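Local coordinates for double-stranded RNA-binding protein 1 (Arabidopsis thaliana, PDB 3ADJ) that binds double-stranded RNA and assists DICER-LIKE 1 in the accurate processing of primary and precursor transcripts to mature microRNAs in the nucleus, at residues Lys7-Glu12 with Thr67-Ile72; Gln25-Glu30 with Thr39-Ile44. All blocks are in the same frame, centred on the assembly; numbering follows the deposited sequence.

Contact 1 (Lys7-Glu12 with Thr67-Ile72)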
ATOM      1  N   LYS A   7       0.148  -7.347  -4.757  1.00 29.94           N
ATOM      2  CA  LYS A   7      -0.409  -6.557  -5.864  1.00 30.30           C
ATOM      3  C   LYS A   7      -1.610  -7.220  -6.553  1.00 29.91           C
ATOM      4  O   LYS A   7      -2.530  -6.533  -6.980  1.00 30.11           O
ATOM      5  CB  LYS A   7       0.653  -6.250  -6.916  1.00 30.31           C
ATOM      6  CG  LYS A   7       1.648  -5.164  -6.510  1.00 31.20           C
ATOM      7  CD  LYS A   7       2.837  -5.191  -7.615  1.00 31.39           C
ATOM      8  CE  LYS A   7       3.796  -3.999  -7.058  1.00 34.43           C
ATOM      9  NZ  LYS A   7       4.339  -3.199  -8.234  1.00 36.11           N
ATOM     10  N   ASN A   8      -1.597  -8.553  -6.635  1.00 29.46           N
ATOM     11  CA  ASN A   8      -2.544  -9.272  -7.470  1.00 29.23           C
ATOM     12  C   ASN A   8      -3.851  -9.648  -6.791  1.00 29.07           C
ATOM     13  O   ASN A   8      -4.922  -9.482  -7.378  1.00 28.98           O
ATOM     14  CB  ASN A   8      -1.914 -10.555  -8.031  1.00 29.54           C
ATOM     15  CG  ASN A   8      -0.438 -10.392  -8.337  1.00 29.66           C
ATOM     16  OD1 ASN A   8       0.015  -9.410  -9.004  1.00 30.67           O
ATOM     17  ND2 ASN A   8       0.328 -11.370  -7.855  1.00 29.26           N
ATOM     18  N   LEU A   9      -3.761 -10.209  -5.585  1.00 28.87           N
ATOM     19  CA  LEU A   9      -4.948 -10.586  -4.830  1.00 28.72           C
ATOM     20  C   LEU A   9      -5.844  -9.369  -4.734  1.00 28.96           C
ATOM     21  O   LEU A   9      -7.067  -9.491  -4.707  1.00 29.13           O
ATOM     22  CB  LEU A   9      -4.576 -11.055  -3.426  1.00 28.67           C
ATOM     23  CG  LEU A   9      -4.101 -12.491  -3.167  1.00 28.49           C
ATOM     24  CD1 LEU A   9      -3.223 -12.497  -1.918  1.00 28.85           C
ATOM     25  CD2 LEU A   9      -5.270 -13.466  -3.001  1.00 27.26           C
ATOM     26  N   LEU A  10      -5.211  -8.192  -4.700  1.00 28.99           N
ATOM     27  CA  LEU A  10      -5.906  -6.909  -4.632  1.00 29.19           C
ATOM     28  C   LEU A  10      -6.563  -6.520  -5.953  1.00 29.46           C
ATOM     29  O   LEU A  10      -7.511  -5.747  -5.970  1.00 29.81           O
ATOM     30  CB  LEU A  10      -4.957  -5.796  -4.180  1.00 28.98           C
ATOM     31  CG  LEU A  10      -4.208  -5.925  -2.855  1.00 28.17           C
ATOM     32  CD1 LEU A  10      -3.131  -4.876  -2.778  1.00 27.74           C
ATOM     33  CD2 LEU A  10      -5.132  -5.794  -1.681  1.00 27.19           C
ATOM     34  N   GLN A  11      -6.045  -7.038  -7.061  1.00 29.87           N
ATOM     35  CA  GLN A  11      -6.681  -6.829  -8.355  1.00 30.00           C
ATOM     36  C   GLN A  11      -7.877  -7.771  -8.428  1.00 30.38           C
ATOM     37  O   GLN A  11      -8.984  -7.336  -8.753  1.00 30.59           O
ATOM     38  CB  GLN A  11      -5.682  -7.021  -9.504  1.00 29.69           C
ATOM     39  CG  GLN A  11      -4.329  -6.340  -9.226  1.00 29.49           C
ATOM     40  CD  GLN A  11      -3.527  -5.963 -10.467  1.00 29.99           C
ATOM     41  OE1 GLN A  11      -3.642  -6.597 -11.531  1.00 30.99           O
ATOM     42  NE2 GLN A  11      -2.678  -4.928 -10.329  1.00 29.00           N
ATOM     43  N   GLU A  12      -7.663  -9.044  -8.075  1.00 30.81           N
ATOM     44  CA  GLU A  12      -8.760 -10.012  -7.904  1.00 31.11           C
ATOM     45  C   GLU A  12      -9.887  -9.424  -7.054  1.00 31.59           C
ATOM     46  O   GLU A  12     -11.050  -9.455  -7.455  1.00 31.42           O
ATOM     47  CB  GLU A  12      -8.260 -11.310  -7.251  1.00 31.01           C
ATOM     48  CG  GLU A  12      -7.495 -12.253  -8.183  1.00 30.95           C
ATOM     49  CD  GLU A  12      -6.930 -13.504  -7.452  1.00 30.81           C
ATOM     50  OE1 GLU A  12      -7.213 -13.815  -6.238  1.00 30.52           O
ATOM     51  OE2 GLU A  12      -6.022 -14.147  -8.195  1.00 30.74           O
ATOM     52  N   THR A  67      -1.968  -3.910   4.767  1.00 27.98           N
ATOM     53  CA  THR A  67      -3.065  -3.163   5.358  1.00 27.87           C
ATOM     54  C   THR A  67      -4.288  -3.392   4.495  1.00 28.37           C
ATOM     55  O   THR A  67      -5.366  -3.742   5.015  1.00 28.64           O
ATOM     56  CB  THR A  67      -2.763  -1.680   5.469  1.00 27.65           C
ATOM     57  OG1 THR A  67      -1.460  -1.505   6.034  1.00 28.00           O
ATOM     58  CG2 THR A  67      -3.761  -1.018   6.368  1.00 27.25           C
ATOM     59  N   ALA A  68      -4.107  -3.246   3.180  1.00 28.05           N
ATOM     60  CA  ALA A  68      -5.195  -3.439   2.233  1.00 28.21           C
ATOM     61  C   ALA A  68      -5.876  -4.804   2.320  1.00 28.71           C
ATOM     62  O   ALA A  68      -7.086  -4.858   2.348  1.00 29.37           O
ATOM     63  CB  ALA A  68      -4.730  -3.195   0.867  1.00 28.24           C
ATOM     64  N   LEU A  69      -5.116  -5.897   2.381  1.00 29.03           N
ATOM     65  CA  LEU A  69      -5.696  -7.245   2.370  1.00 28.94           C
ATOM     66  C   LEU A  69      -6.379  -7.551   3.681  1.00 29.55           C
ATOM     67  O   LEU A  69      -7.379  -8.271   3.719  1.00 29.75           O
ATOM     68  CB  LEU A  69      -4.630  -8.311   2.138  1.00 28.62           C
ATOM     69  CG  LEU A  69      -3.861  -8.421   0.813  1.00 28.99           C
ATOM     70  CD1 LEU A  69      -2.539  -9.155   1.042  1.00 29.18           C
ATOM     71  CD2 LEU A  69      -4.700  -9.170  -0.197  1.00 30.03           C
ATOM     72  N   LEU A  70      -5.838  -7.016   4.768  1.00 29.85           N
ATOM     73  CA  LEU A  70      -6.284  -7.452   6.087  1.00 29.82           C
ATOM     74  C   LEU A  70      -7.556  -6.765   6.468  1.00 29.82           C
ATOM     75  O   LEU A  70      -8.353  -7.295   7.247  1.00 30.40           O
ATOM     76  CB  LEU A  70      -5.210  -7.232   7.142  1.00 29.45           C
ATOM     77  CG  LEU A  70      -3.989  -8.110   6.915  1.00 29.22           C
ATOM     78  CD1 LEU A  70      -3.059  -7.917   8.063  1.00 30.17           C
ATOM     79  CD2 LEU A  70      -4.383  -9.566   6.786  1.00 29.90           C
ATOM     80  N   ALA A  71      -7.723  -5.576   5.920  1.00 29.82           N
ATOM     81  CA  ALA A  71      -8.923  -4.805   6.095  1.00 30.12           C
ATOM     82  C   ALA A  71      -9.990  -5.556   5.335  1.00 30.39           C
ATOM     83  O   ALA A  71     -11.025  -5.903   5.888  1.00 30.70           O
ATOM     84  CB  ALA A  71      -8.715  -3.428   5.511  1.00 30.37           C
ATOM     85  N   ILE A  72      -9.694  -5.831   4.069  1.00 30.70           N
ATOM     86  CA  ILE A  72     -10.532  -6.604   3.173  1.00 30.95           C
ATOM     87  C   ILE A  72     -11.043  -7.881   3.832  1.00 31.19           C
ATOM     88  O   ILE A  72     -12.241  -8.080   3.925  1.00 31.68           O
ATOM     89  CB  ILE A  72      -9.739  -6.960   1.895  1.00 31.17           C
ATOM     90  CG1 ILE A  72      -9.696  -5.774   0.940  1.00 30.45           C
ATOM     91  CG2 ILE A  72     -10.315  -8.199   1.209  1.00 31.70           C
ATOM     92  CD1 ILE A  72      -8.538  -5.853  -0.008  1.00 31.01           C
TER

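Contact 2 (Gln25-Glu30 with Thr39-Ile44)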
ATOM      1  N   GLN A  25       0.571   4.838  -4.276  1.00 29.59           N
ATOM      2  CA  GLN A  25       1.207   6.120  -4.156  1.00 31.63           C
ATOM      3  C   GLN A  25       2.389   5.991  -3.218  1.00 32.84           C
ATOM      4  O   GLN A  25       2.488   5.015  -2.498  1.00 32.94           O
ATOM      5  CB  GLN A  25       0.222   7.148  -3.636  1.00 31.86           C
ATOM      6  CG  GLN A  25       0.560   8.544  -4.068  1.00 33.13           C
ATOM      7  CD  GLN A  25       0.083   9.558  -3.094  1.00 34.70           C
ATOM      8  OE1 GLN A  25       0.468   9.537  -1.924  1.00 35.42           O
ATOM      9  NE2 GLN A  25      -0.758  10.474  -3.566  1.00 36.49           N
ATOM     10  N   CYS A  26       3.283   6.975  -3.247  1.00 34.61           N
ATOM     11  CA  CYS A  26       4.485   6.972  -2.422  1.00 35.87           C
ATOM     12  C   CYS A  26       4.756   8.342  -1.806  1.00 36.28           C
ATOM     13  O   CYS A  26       4.499   9.367  -2.428  1.00 35.94           O
ATOM     14  CB  CYS A  26       5.684   6.535  -3.253  1.00 35.84           C
ATOM     15  SG  CYS A  26       6.813   5.517  -2.336  1.00 38.73           S
ATOM     16  N   GLN A  27       5.265   8.346  -0.576  1.00 37.21           N
ATOM     17  CA  GLN A  27       5.634   9.585   0.111  1.00 38.13           C
ATOM     18  C   GLN A  27       6.948   9.497   0.856  1.00 38.59           C
ATOM     19  O   GLN A  27       7.499   8.432   1.043  1.00 39.06           O
ATOM     20  CB  GLN A  27       4.558   9.994   1.093  1.00 38.15           C
ATOM     21  CG  GLN A  27       3.444  10.796   0.501  1.00 39.17           C
ATOM     22  CD  GLN A  27       2.200  10.560   1.275  1.00 41.44           C
ATOM     23  OE1 GLN A  27       1.993  11.176   2.318  1.00 43.14           O
ATOM     24  NE2 GLN A  27       1.379   9.618   0.812  1.00 41.42           N
ATOM     25  N   LYS A  28       7.427  10.637   1.322  1.00 39.05           N
ATOM     26  CA  LYS A  28       8.740  10.704   1.911  1.00 39.43           C
ATOM     27  C   LYS A  28       8.718  11.583   3.132  1.00 39.40           C
ATOM     28  O   LYS A  28       7.959  12.551   3.189  1.00 40.08           O
ATOM     29  CB  LYS A  28       9.672  11.306   0.875  1.00 39.93           C
ATOM     30  CG  LYS A  28      11.091  11.484   1.289  1.00 40.72           C
ATOM     31  CD  LYS A  28      11.780  12.385   0.295  1.00 41.63           C
ATOM     32  CE  LYS A  28      13.247  12.305   0.531  1.00 43.59           C
ATOM     33  NZ  LYS A  28      13.971  13.314  -0.263  1.00 47.92           N
ATOM     34  N   VAL A  29       9.535  11.228   4.120  1.00 39.01           N
ATOM     35  CA  VAL A  29       9.896  12.154   5.199  1.00 38.24           C
ATOM     36  C   VAL A  29      11.396  12.072   5.368  1.00 37.63           C
ATOM     37  O   VAL A  29      11.924  10.992   5.671  1.00 37.90           O
ATOM     38  CB  VAL A  29       9.233  11.811   6.539  1.00 38.05           C
ATOM     39  CG1 VAL A  29       9.850  12.632   7.652  1.00 38.04           C
ATOM     40  CG2 VAL A  29       7.728  12.052   6.479  1.00 38.62           C
ATOM     41  N   GLU A  30      12.072  13.206   5.181  1.00 36.28           N
ATOM     42  CA  GLU A  30      13.525  13.245   5.218  1.00 34.88           C
ATOM     43  C   GLU A  30      14.069  14.184   6.294  1.00 34.27           C
ATOM     44  O   GLU A  30      13.926  15.398   6.191  1.00 34.24           O
ATOM     45  CB  GLU A  30      14.051  13.654   3.850  1.00 34.88           C
ATOM     46  CG  GLU A  30      15.379  13.028   3.464  1.00 33.67           C
ATOM     47  CD  GLU A  30      16.043  13.759   2.314  1.00 32.71           C
ATOM     48  OE1 GLU A  30      15.355  14.496   1.583  1.00 32.50           O
ATOM     49  OE2 GLU A  30      17.266  13.613   2.146  1.00 32.90           O
ATOM     50  N   THR A  39       6.546   6.337   3.152  1.00 30.64           N
ATOM     51  CA  THR A  39       5.229   5.795   3.451  1.00 31.46           C
ATOM     52  C   THR A  39       4.538   5.555   2.112  1.00 32.36           C
ATOM     53  O   THR A  39       4.547   6.442   1.243  1.00 33.15           O
ATOM     54  CB  THR A  39       4.399   6.781   4.283  1.00 31.72           C
ATOM     55  OG1 THR A  39       5.132   7.167   5.447  1.00 32.80           O
ATOM     56  CG2 THR A  39       3.118   6.169   4.728  1.00 31.70           C
ATOM     57  N   CYS A  40       3.962   4.371   1.922  1.00 32.28           N
ATOM     58  CA  CYS A  40       3.347   4.018   0.649  1.00 32.91           C
ATOM     59  C   CYS A  40       1.879   3.866   0.844  1.00 32.92           C
ATOM     60  O   CYS A  40       1.430   3.550   1.935  1.00 33.72           O
ATOM     61  CB  CYS A  40       3.906   2.711   0.080  1.00 33.11           C
ATOM     62  SG  CYS A  40       5.506   2.872  -0.760  1.00 37.88           S
ATOM     63  N   THR A  41       1.118   4.055  -0.227  1.00 32.86           N
ATOM     64  CA  THR A  41      -0.334   4.032  -0.142  1.00 32.07           C
ATOM     65  C   THR A  41      -0.987   3.205  -1.243  1.00 32.05           C
ATOM     66  O   THR A  41      -0.486   3.140  -2.371  1.00 32.64           O
ATOM     67  CB  THR A  41      -0.848   5.440  -0.151  1.00 31.89           C
ATOM     68  OG1 THR A  41      -0.630   5.996   1.149  1.00 32.07           O
ATOM     69  CG2 THR A  41      -2.312   5.481  -0.475  1.00 32.57           C
ATOM     70  N   VAL A  42      -2.093   2.556  -0.895  1.00 31.26           N
ATOM     71  CA  VAL A  42      -2.880   1.779  -1.836  1.00 30.95           C
ATOM     72  C   VAL A  42      -4.349   2.206  -1.771  1.00 30.48           C
ATOM     73  O   VAL A  42      -4.990   2.126  -0.735  1.00 30.58           O
ATOM     74  CB  VAL A  42      -2.679   0.261  -1.586  1.00 31.16           C
ATOM     75  CG1 VAL A  42      -3.709  -0.604  -2.298  1.00 30.99           C
ATOM     76  CG2 VAL A  42      -1.319  -0.127  -2.034  1.00 31.69           C
ATOM     77  N   GLU A  43      -4.865   2.680  -2.896  1.00 29.96           N
ATOM     78  CA  GLU A  43      -6.233   3.144  -2.969  1.00 29.62           C
ATOM     79  C   GLU A  43      -7.019   2.139  -3.779  1.00 29.34           C
ATOM     80  O   GLU A  43      -6.696   1.882  -4.925  1.00 29.42           O
ATOM     81  CB  GLU A  43      -6.280   4.537  -3.609  1.00 29.39           C
ATOM     82  CG  GLU A  43      -7.629   5.217  -3.598  1.00 29.44           C
ATOM     83  CD  GLU A  43      -7.647   6.541  -4.359  1.00 30.17           C
ATOM     84  OE1 GLU A  43      -6.859   6.699  -5.321  1.00 32.59           O
ATOM     85  OE2 GLU A  43      -8.461   7.428  -4.010  1.00 30.03           O
ATOM     86  N   ILE A  44      -8.022   1.539  -3.153  1.00 29.17           N
ATOM     87  CA  ILE A  44      -8.973   0.663  -3.820  1.00 28.94           C
ATOM     88  C   ILE A  44     -10.351   1.011  -3.276  1.00 29.35           C
ATOM     89  O   ILE A  44     -10.565   1.001  -2.049  1.00 29.35           O
ATOM     90  CB  ILE A  44      -8.714  -0.825  -3.505  1.00 28.74           C
ATOM     91  CG1 ILE A  44      -7.248  -1.194  -3.709  1.00 29.12           C
ATOM     92  CG2 ILE A  44      -9.591  -1.716  -4.360  1.00 28.73           C
ATOM     93  CD1 ILE A  44      -6.770  -2.306  -2.811  1.00 29.11           C
TER

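Contact 1 (Lys7-Glu12 with Thr67-Ile72)
L10 and L69 each turn CG beside the backbone N and anti to the carbonyl carbon (chi1 -57° and -66°); CD1 is roughly anti to CA in both, and CD2, the other branch, is the methyl that makes the contact. Those two methyls meet at 3.7 Å, L10 CD2 to L69 CD2, with the side chains crossing at about a right angle. Neither CB heads straight at the opposite helix, which makes the branched ends the touching parts.

L10 CD2 has three neighbours on the second helix. Besides L69 it lies 3.7 Å from A68 CB and 3.8 Å from I72 CD1, the terminal methyl of the isoleucine. A68 and I72 are one helical turn apart, with L69 between them in sequence, and this single methyl touches all three. L9 adds a more exposed flank: its CB sits 3.7 Å from L69 CD2, which is thereby touched by L9 and L10 alike.

The axes of the two segments come no closer than 10.2 Å, with 40° between their directions. The closest CA pair, L10 and L69, is still separated by 7.0 Å, and only 192 Å² is buried. This is the packing of the first and last helices of a double-stranded RNA-binding domain, the alpha-beta-beta-beta-alpha fold. Y24 of strand 23-30 lies against L10, and Y49 of strand 47-50 against A68, which ties both helices to the sheet.

No hydrogen bond or salt bridge crosses between 7-12 and 67-72; aliphatic carbons alone make the contact, implying cohesion through dispersion and exclusion of water rather than directional bonding.

Contact 2 (Gln25-Glu30 with Thr39-Ile44)
Q25 and Q27 pair with T41 and T39 in the beta hairpin of strands 23-30 and 36-44, part of the three-stranded antiparallel sheet of the double-stranded RNA-binding fold. The tight part is the backbone. Q25 and T41 form a hydrogen-bonded pair with both bonds at 2.8 Å, Q25 N to T41 O and T41 N to Q25 O, each nearly straight (163° and 162°). In the Q27-T39 pair, Q27 N to T39 O is 2.7 Å and T39 N to Q27 O is 3.1 Å, and both N-H groups are less well aimed in the model. Between the two pairs C26 and C40 form the non-hydrogen-bonded pair, with CA atoms 4.4 Å apart. Their side chains point to the face covered by helix 57-73, where K57 touches both cysteines and E61 and A64 touch C40.

On the face carrying Q25, Q27, T39 and T41 the two glutamines are the loose, exposed part, while T41 is buried, with K48 and T50 against it. Q25 CB and T41 CB are 4.0 Å apart, but the link from Q27 NE2 to Q25 OE1 is weak. Q25 CG lies anti to the backbone N (chi1 -153°), and beyond it the chain is extended, leaving CB as the side-chain atom that meets T41, beside T41 CB.

Contacts 1 and 2 lie on opposite sides of the chain's centre, with their own centres 16 Å apart, yet they meet through V42 and I44. L10 CD2 of contact 1 is 4.0 Å from I44 CD1 of contact 2, and A68 CB is 4.2 Å from V42 CG1. Segment 39-44 pairs with 25-30 through T39, C40 and T41, while V42 and I44 pack against the two helices. In sequence, the whole hairpin of contact 2 falls between the helices that contact 1 brings together. Both belong to the second double-stranded RNA-binding domain of the protein; no RNA is among the modelled atoms.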